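Phosphohistidine phosphatase SixA (Escherichia coli, PDB 1UJC) acts as a protein histidine phosphatase, with activity toward the HPt domain of the ArcB sensor in the multistep His-Asp phosphorelay. Local coordinates at residues P77-C82 with V103-H108; V50-R55 with A73-E78; V3-H8 with P126-S131. All blocks are in the same frame, centred on the assembly; numbering follows the deposited sequence.

All three contacts sit at or near one mixed sheet and supply residues to the tungstate pocket. Contacts 1 and 3 are buried: each sets a loop against the end of a neighbouring central strand, 102-107 or 2-7, and strand-to-strand hydrogen bonds tie the two together. Contact 2 lies farther out and is partly exposed, pairing strand 47-50 with the outermost strand 74-75. It also runs into contact 1 along the chain, the two sharing Pro-77 and Glu-78. The chemistry follows position. Contact 2 is backbone pairing with valine and proline packing, contact 1 rests on a serine hydroxyl and a covered histidine ring, and contact 3 relies on an arginine packed under a loop.

Contact 1 of 3, residues P77-C82 with V103-H108; sequences PELTPC and VLVISH. With WO4 (tungstate(VI)ion), chain C.
Leu-79 O takes a short hydrogen bond from Ser-107 OG, 2.5 Å long, and also lies near the edge of the His-108 ring, 3.3 Å from CD2. Here the loop following strand 74-75 folds over the C-terminal end of the parallel strand 102-107, the end of the sheet of this histidine phosphatase alpha/beta fold where the tungstate is bound. The serine hydroxyl reaches across because OG stands anti to its own backbone N (chi1 -169°). Deeper in, the isobutyl end of Leu-79 meets the strand: CD2 touches Val-105 CG1 at 3.7 Å, and Leu-79 also packs on Val-88 of helix 85-98. Pro-81 lies on one face of the His-108 imidazole, its CD 3.9 Å from the ring centroid in a CH-pi contact. Both ring nitrogens have partners, NE2 with Ser-51 OG and ND1 with the tungstate, which fixes the rotation of the ring. An alanine in place of His-108 would probably leave Ser-51 OG and tungstate O2 without this partner and open a gap under Pro-81. In the ring plane, His-108 ND1 donates to tungstate O2 over 2.8 Å at 152°.

Contact 2 of 3, residues V50-R55 with A73-E78; sequences VSPFLR and AEVLPE. With WO4 (tungstate(VI)ion), chain C.
Val-50 and Val-75 lie side by side and point the same way, the paired residues of a parallel beta bridge. This bridge closes the beta-alpha-beta unit of strand 47-50, helix 54-66 and strand 74-75. Two backbone bonds straddle Val-75: Val-50 N donates to Glu-74 O, and Leu-76 N donates to Val-50 O, each 2.9 Å long. The valines touch through Val-50 CG1 and Val-75 CG2 at 4.0 Å. The other branch, Val-75 CG1, stands anti to its backbone N (chi1 -179°) and turns to Pro-52, meeting its CG at 3.6 Å; these two side chains cross obliquely. The Pro-52 ring also leans on the residues after Val-75, its CD 3.1 Å from Leu-76 O and its CG against Pro-77. Beyond the bridge, Ser-51 OG accepts from Phe-53 N at 3.2 Å in an ST turn just ahead of helix 54-66, while bonding to His-108 as well. Arg-55, in the first turn of that helix, presents a guanidinium edge to the tungstate: NE and NH2 both donate to O2, at 2.6 Å and 3.0 Å. NH2 is also in a salt bridge with Asp-18. The chemistry thus changes within six residues, from backbone pairing with apolar side-chain packing at the outer strand to a charged grip on one oxygen, whose negative charge the arginine would probably help to balance.

Contact 3 of 3, residues V3-H8 with P126-S131; sequences VFIMRH and PMFTTS. With WO4 (tungstate(VI)ion), chain C.
The 126-131 loop packs along Arg-7, covering one face of its guanidinium. The arginine side chain runs extended, with CG anti to the backbone N (chi1 177°), and Thr-130 CG2 sits over the centre of that face, 3.9 Å above it. Arg-7 NH1 approaches Phe-128 O to 2.5 Å, although the bent angle makes this a weak hydrogen bond, and Arg-7 NE donates to tungstate O1 at 3.1 Å and 159°. The backbone is held as well: Ser-131 N lies above the carbonyl plane of Arg-7 O, bonded at 2.9 Å, and makes a second, weak bond to His-8 O. His-8 NE2 meets the tungsten atom itself at 2.5 Å. Arg-7 and His-8 are the Arg-His of the RHG signature of the histidine phosphatases and sit in the tungstate pocket. Packing is close at Met-6, whose CE comes within 3.2 Å of Ser-131 O, a buried carbonyl with no polar partner in the model. Phe-128 meets Ile-5 more loosely, CZ to CG2 at 4.1 Å, with the side chains crossing at about a right angle. Solvent lies on the other side of the loop, where Met-127 and Thr-129 direct their side chains away from the strand. Strand 2-7 runs between strands 102-107 and 133-138; Ile-5 and Phe-128 pack on helix 111-119, while Met-6 and Ser-131 rest on Met-34 of helix 25-40.

Contact 1 of 3, residues P77-C82 with V103-H108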
# COMPACT_ATOMS: atom_id res chain seq x y z
N PRO A 77 -12.58 4.56 0.92
CA PRO A 77 -12.72 5.67 -0.02
C PRO A 77 -11.61 6.71 0.13
O PRO A 77 -11.30 7.43 -0.81
CB PRO A 77 -14.09 6.25 0.33
CG PRO A 77 -14.85 5.06 0.85
CD PRO A 77 -13.80 4.39 1.72
N GLU A 78 -11.03 6.80 1.32
CA GLU A 78 -9.98 7.78 1.56
C GLU A 78 -8.61 7.35 1.04
O GLU A 78 -7.62 8.04 1.28
CB GLU A 78 -9.88 8.11 3.06
CG GLU A 78 -11.15 8.73 3.62
CD GLU A 78 -11.53 10.03 2.93
OE1 GLU A 78 -12.66 10.52 3.17
OE2 GLU A 78 -10.72 10.57 2.14
N LEU A 79 -8.56 6.22 0.34
CA LEU A 79 -7.31 5.72 -0.23
C LEU A 79 -7.18 6.09 -1.70
O LEU A 79 -6.20 5.74 -2.36
CB LEU A 79 -7.21 4.20 -0.05
CG LEU A 79 -6.88 3.76 1.38
CD1 LEU A 79 -6.86 2.25 1.49
CD2 LEU A 79 -5.54 4.35 1.78
N THR A 80 -8.18 6.79 -2.23
CA THR A 80 -8.16 7.23 -3.62
C THR A 80 -7.08 8.30 -3.71
O THR A 80 -6.61 8.80 -2.68
CB THR A 80 -9.51 7.84 -4.04
OG1 THR A 80 -9.86 8.90 -3.14
CG2 THR A 80 -10.61 6.79 -4.02
N PRO A 81 -6.66 8.66 -4.93
CA PRO A 81 -5.62 9.68 -5.11
C PRO A 81 -5.80 10.94 -4.26
O PRO A 81 -4.83 11.47 -3.73
CB PRO A 81 -5.70 9.97 -6.60
CG PRO A 81 -6.01 8.63 -7.16
CD PRO A 81 -7.08 8.12 -6.23
N CYS A 82 -7.04 11.41 -4.13
CA CYS A 82 -7.35 12.62 -3.36
C CYS A 82 -7.77 12.36 -1.92
O CYS A 82 -8.28 13.25 -1.24
CB CYS A 82 -8.47 13.39 -4.07
SG CYS A 82 -8.14 13.77 -5.79
N VAL A 103 -0.45 -4.37 8.58
CA VAL A 103 -1.43 -3.96 7.58
C VAL A 103 -0.75 -3.61 6.27
O VAL A 103 0.31 -2.97 6.26
CB VAL A 103 -2.23 -2.71 8.04
CG1 VAL A 103 -3.27 -2.35 7.00
CG2 VAL A 103 -2.88 -2.97 9.39
N LEU A 104 -1.35 -4.04 5.16
CA LEU A 104 -0.84 -3.73 3.83
C LEU A 104 -1.81 -2.73 3.22
O LEU A 104 -3.01 -3.01 3.12
CB LEU A 104 -0.77 -4.99 2.96
CG LEU A 104 -0.47 -4.76 1.47
CD1 LEU A 104 0.81 -3.96 1.29
CD2 LEU A 104 -0.37 -6.09 0.76
N VAL A 105 -1.30 -1.56 2.85
CA VAL A 105 -2.12 -0.49 2.27
C VAL A 105 -1.75 -0.29 0.80
O VAL A 105 -0.61 0.03 0.48
CB VAL A 105 -1.89 0.86 3.01
CG1 VAL A 105 -2.79 1.94 2.43
CG2 VAL A 105 -2.15 0.68 4.50
N ILE A 106 -2.72 -0.48 -0.09
CA ILE A 106 -2.48 -0.32 -1.52
C ILE A 106 -3.21 0.94 -1.97
O ILE A 106 -4.43 1.03 -1.84
CB ILE A 106 -2.98 -1.54 -2.31
CG1 ILE A 106 -2.18 -2.78 -1.89
CG2 ILE A 106 -2.82 -1.31 -3.79
CD1 ILE A 106 -2.62 -4.07 -2.58
N SER A 107 -2.46 1.90 -2.50
CA SER A 107 -3.06 3.17 -2.91
C SER A 107 -2.45 3.81 -4.15
O SER A 107 -2.00 3.11 -5.07
CB SER A 107 -2.99 4.15 -1.74
OG SER A 107 -3.75 5.31 -1.97
N HIS A 108 -2.44 5.14 -4.18
CA HIS A 108 -1.91 5.87 -5.33
C HIS A 108 -1.12 7.10 -4.93
O HIS A 108 -1.08 7.49 -3.75
CB HIS A 108 -3.05 6.38 -6.23
CG HIS A 108 -4.22 5.46 -6.33
ND1 HIS A 108 -4.67 4.96 -7.54
CD2 HIS A 108 -5.09 5.00 -5.40
CE1 HIS A 108 -5.75 4.23 -7.34
NE2 HIS A 108 -6.03 4.24 -6.05
W WO4 C . -1.39 6.45 -9.92
O1 WO4 C . -0.38 6.22 -8.53
O2 WO4 C . -3.02 6.01 -9.54
O3 WO4 C . -0.75 5.63 -11.30
O4 WO4 C . -1.40 8.13 -10.31

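Contact 2 of 3, residues V50-R55 with A73-E78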
# COMPACT_ATOMS: atom_id res chain seq x y z
N VAL A 50 -7.47 -1.16 0.89
CA VAL A 50 -7.24 -0.85 -0.51
C VAL A 50 -8.14 0.24 -1.08
O VAL A 50 -9.27 0.44 -0.62
CB VAL A 50 -7.43 -2.14 -1.37
CG1 VAL A 50 -8.87 -2.63 -1.25
CG2 VAL A 50 -7.07 -1.86 -2.83
N SER A 51 -7.63 0.96 -2.07
CA SER A 51 -8.37 2.01 -2.74
C SER A 51 -9.48 1.37 -3.56
O SER A 51 -9.34 0.24 -4.03
CB SER A 51 -7.45 2.79 -3.68
OG SER A 51 -8.20 3.52 -4.63
N PRO A 52 -10.61 2.08 -3.74
CA PRO A 52 -11.76 1.59 -4.51
C PRO A 52 -11.49 1.52 -6.01
O PRO A 52 -12.25 0.90 -6.75
CB PRO A 52 -12.85 2.62 -4.19
CG PRO A 52 -12.44 3.17 -2.86
CD PRO A 52 -10.95 3.32 -3.03
N PHE A 53 -10.42 2.17 -6.46
CA PHE A 53 -10.08 2.18 -7.88
C PHE A 53 -9.54 0.84 -8.37
O PHE A 53 -8.72 0.20 -7.72
CB PHE A 53 -9.06 3.29 -8.17
CG PHE A 53 -9.64 4.68 -8.08
CD1 PHE A 53 -10.98 4.88 -7.73
CD2 PHE A 53 -8.84 5.79 -8.34
CE1 PHE A 53 -11.50 6.17 -7.64
CE2 PHE A 53 -9.36 7.08 -8.24
CZ PHE A 53 -10.69 7.27 -7.89
N LEU A 54 -10.02 0.44 -9.55
CA LEU A 54 -9.65 -0.83 -10.15
C LEU A 54 -8.17 -1.18 -10.14
O LEU A 54 -7.80 -2.32 -9.87
CB LEU A 54 -10.19 -0.92 -11.59
CG LEU A 54 -11.72 -1.07 -11.71
CD1 LEU A 54 -12.10 -1.35 -13.16
CD2 LEU A 54 -12.18 -2.22 -10.84
N ARG A 55 -7.30 -0.21 -10.43
CA ARG A 55 -5.87 -0.50 -10.44
C ARG A 55 -5.34 -0.91 -9.06
O ARG A 55 -4.41 -1.71 -8.96
CB ARG A 55 -5.08 0.68 -11.01
CG ARG A 55 -5.34 2.04 -10.40
CD ARG A 55 -4.67 3.10 -11.26
NE ARG A 55 -4.77 4.47 -10.75
CZ ARG A 55 -5.84 5.26 -10.86
NH1 ARG A 55 -6.94 4.83 -11.47
NH2 ARG A 55 -5.80 6.50 -10.40
N ALA A 73 -10.83 -7.85 2.73
CA ALA A 73 -10.05 -6.65 2.53
C ALA A 73 -11.02 -5.51 2.78
O ALA A 73 -12.22 -5.66 2.57
CB ALA A 73 -9.52 -6.60 1.11
N GLU A 74 -10.51 -4.39 3.24
CA GLU A 74 -11.34 -3.24 3.52
C GLU A 74 -11.10 -2.19 2.45
O GLU A 74 -9.99 -1.66 2.33
CB GLU A 74 -11.02 -2.70 4.91
CG GLU A 74 -11.33 -3.70 6.00
CD GLU A 74 -10.28 -3.76 7.09
OE1 GLU A 74 -10.16 -2.77 7.85
OE2 GLU A 74 -9.58 -4.79 7.17
N VAL A 75 -12.13 -1.92 1.66
CA VAL A 75 -12.06 -0.93 0.60
C VAL A 75 -12.35 0.42 1.23
O VAL A 75 -13.47 0.66 1.70
CB VAL A 75 -13.10 -1.23 -0.50
CG1 VAL A 75 -12.99 -0.20 -1.62
CG2 VAL A 75 -12.87 -2.63 -1.06
N LEU A 76 -11.34 1.28 1.26
CA LEU A 76 -11.45 2.60 1.87
C LEU A 76 -11.52 3.73 0.85
O LEU A 76 -10.64 3.86 0.00
CB LEU A 76 -10.25 2.85 2.80
CG LEU A 76 -10.19 2.18 4.17
CD1 LEU A 76 -10.28 0.68 4.04
CD2 LEU A 76 -8.88 2.58 4.87
N PRO A 77 -12.58 4.56 0.92
CA PRO A 77 -12.72 5.67 -0.02
C PRO A 77 -11.61 6.71 0.13
O PRO A 77 -11.30 7.43 -0.81
CB PRO A 77 -14.09 6.25 0.33
CG PRO A 77 -14.85 5.06 0.85
CD PRO A 77 -13.80 4.39 1.72
N GLU A 78 -11.03 6.80 1.32
CA GLU A 78 -9.98 7.78 1.56
C GLU A 78 -8.61 7.35 1.04
O GLU A 78 -7.62 8.04 1.28
CB GLU A 78 -9.88 8.11 3.06
CG GLU A 78 -11.15 8.73 3.62
CD GLU A 78 -11.53 10.03 2.93
OE1 GLU A 78 -12.66 10.52 3.17
OE2 GLU A 78 -10.72 10.57 2.14
W WO4 C . -1.39 6.45 -9.92
O1 WO4 C . -0.38 6.22 -8.53
O2 WO4 C . -3.02 6.01 -9.54
O3 WO4 C . -0.75 5.63 -11.30
O4 WO4 C . -1.40 8.13 -10.31

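Contact 3 of 3, residues V3-H8 with P126-S131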
# COMPACT_ATOMS: atom_id res chain seq x y z
N VAL A 3 3.25 -1.29 9.09
CA VAL A 3 2.39 -0.82 8.03
C VAL A 3 3.17 -0.86 6.73
O VAL A 3 4.26 -0.32 6.64
CB VAL A 3 1.91 0.62 8.28
CG1 VAL A 3 0.99 1.07 7.16
CG2 VAL A 3 1.19 0.70 9.62
N PHE A 4 2.61 -1.53 5.72
CA PHE A 4 3.26 -1.61 4.43
C PHE A 4 2.44 -0.84 3.42
O PHE A 4 1.35 -1.26 3.03
CB PHE A 4 3.41 -3.07 3.98
CG PHE A 4 4.23 -3.90 4.92
CD1 PHE A 4 3.62 -4.63 5.94
CD2 PHE A 4 5.61 -3.95 4.80
CE1 PHE A 4 4.38 -5.39 6.82
CE2 PHE A 4 6.38 -4.71 5.68
CZ PHE A 4 5.77 -5.43 6.69
N ILE A 5 2.97 0.30 2.99
CA ILE A 5 2.29 1.17 2.04
C ILE A 5 2.75 0.87 0.63
O ILE A 5 3.95 0.95 0.32
CB ILE A 5 2.56 2.64 2.38
CG1 ILE A 5 2.15 2.91 3.84
CG2 ILE A 5 1.81 3.55 1.42
CD1 ILE A 5 2.50 4.28 4.35
N MET A 6 1.81 0.52 -0.24
CA MET A 6 2.14 0.18 -1.61
C MET A 6 1.40 0.98 -2.67
O MET A 6 0.21 1.26 -2.55
CB MET A 6 1.89 -1.32 -1.82
CG MET A 6 2.14 -1.84 -3.22
SD MET A 6 1.91 -3.63 -3.28
CE MET A 6 2.97 -4.07 -4.70
N ARG A 7 2.13 1.37 -3.71
CA ARG A 7 1.54 2.10 -4.82
C ARG A 7 1.08 1.04 -5.82
O ARG A 7 1.80 0.08 -6.09
CB ARG A 7 2.57 3.01 -5.49
CG ARG A 7 2.03 3.76 -6.69
CD ARG A 7 3.11 4.60 -7.35
NE ARG A 7 2.59 5.34 -8.49
CZ ARG A 7 3.35 5.95 -9.39
NH1 ARG A 7 4.67 5.90 -9.30
NH2 ARG A 7 2.78 6.60 -10.40
N HIS A 8 -0.12 1.21 -6.35
CA HIS A 8 -0.66 0.26 -7.31
C HIS A 8 0.36 0.06 -8.43
O HIS A 8 1.23 0.90 -8.65
CB HIS A 8 -1.97 0.81 -7.88
CG HIS A 8 -1.78 2.00 -8.76
ND1 HIS A 8 -1.24 1.91 -10.03
CD2 HIS A 8 -2.00 3.32 -8.54
CE1 HIS A 8 -1.14 3.11 -10.55
NE2 HIS A 8 -1.59 3.99 -9.67
N PRO A 126 8.17 10.61 0.44
CA PRO A 126 9.13 9.91 -0.43
C PRO A 126 8.57 9.63 -1.82
O PRO A 126 7.36 9.70 -2.04
CB PRO A 126 9.45 8.64 0.35
CG PRO A 126 8.16 8.36 1.08
CD PRO A 126 7.72 9.74 1.54
N MET A 127 9.46 9.32 -2.76
CA MET A 127 9.09 9.01 -4.14
C MET A 127 8.72 7.52 -4.29
O MET A 127 9.49 6.64 -3.91
CB MET A 127 10.27 9.34 -5.07
CG MET A 127 10.09 8.90 -6.52
SD MET A 127 9.02 9.99 -7.48
CE MET A 127 10.21 11.31 -7.97
N PHE A 128 7.55 7.26 -4.87
CA PHE A 128 7.03 5.91 -5.06
C PHE A 128 6.93 5.48 -6.53
O PHE A 128 6.18 6.07 -7.30
CB PHE A 128 5.61 5.81 -4.47
CG PHE A 128 5.57 5.45 -3.01
CD1 PHE A 128 5.55 4.11 -2.61
CD2 PHE A 128 5.49 6.43 -2.04
CE1 PHE A 128 5.45 3.77 -1.27
CE2 PHE A 128 5.39 6.10 -0.69
CZ PHE A 128 5.37 4.77 -0.30
N THR A 129 7.67 4.45 -6.92
CA THR A 129 7.55 3.95 -8.29
C THR A 129 6.41 2.93 -8.20
O THR A 129 6.06 2.51 -7.09
CB THR A 129 8.83 3.23 -8.75
OG1 THR A 129 8.98 2.01 -8.02
CG2 THR A 129 10.05 4.12 -8.50
N THR A 130 5.81 2.54 -9.32
CA THR A 130 4.70 1.59 -9.25
C THR A 130 5.10 0.28 -8.56
O THR A 130 6.20 -0.23 -8.76
CB THR A 130 4.12 1.28 -10.66
OG1 THR A 130 5.17 0.89 -11.54
CG2 THR A 130 3.40 2.50 -11.22
N SER A 131 4.20 -0.23 -7.73
CA SER A 131 4.41 -1.47 -6.97
C SER A 131 5.42 -1.34 -5.84
O SER A 131 5.65 -2.29 -5.10
CB SER A 131 4.86 -2.60 -7.91
OG SER A 131 3.82 -3.00 -8.79
W WO4 C . -1.39 6.45 -9.92
O1 WO4 C . -0.38 6.22 -8.53
O2 WO4 C . -3.02 6.01 -9.54
O3 WO4 C . -0.75 5.63 -11.30
O4 WO4 C . -1.40 8.13 -10.31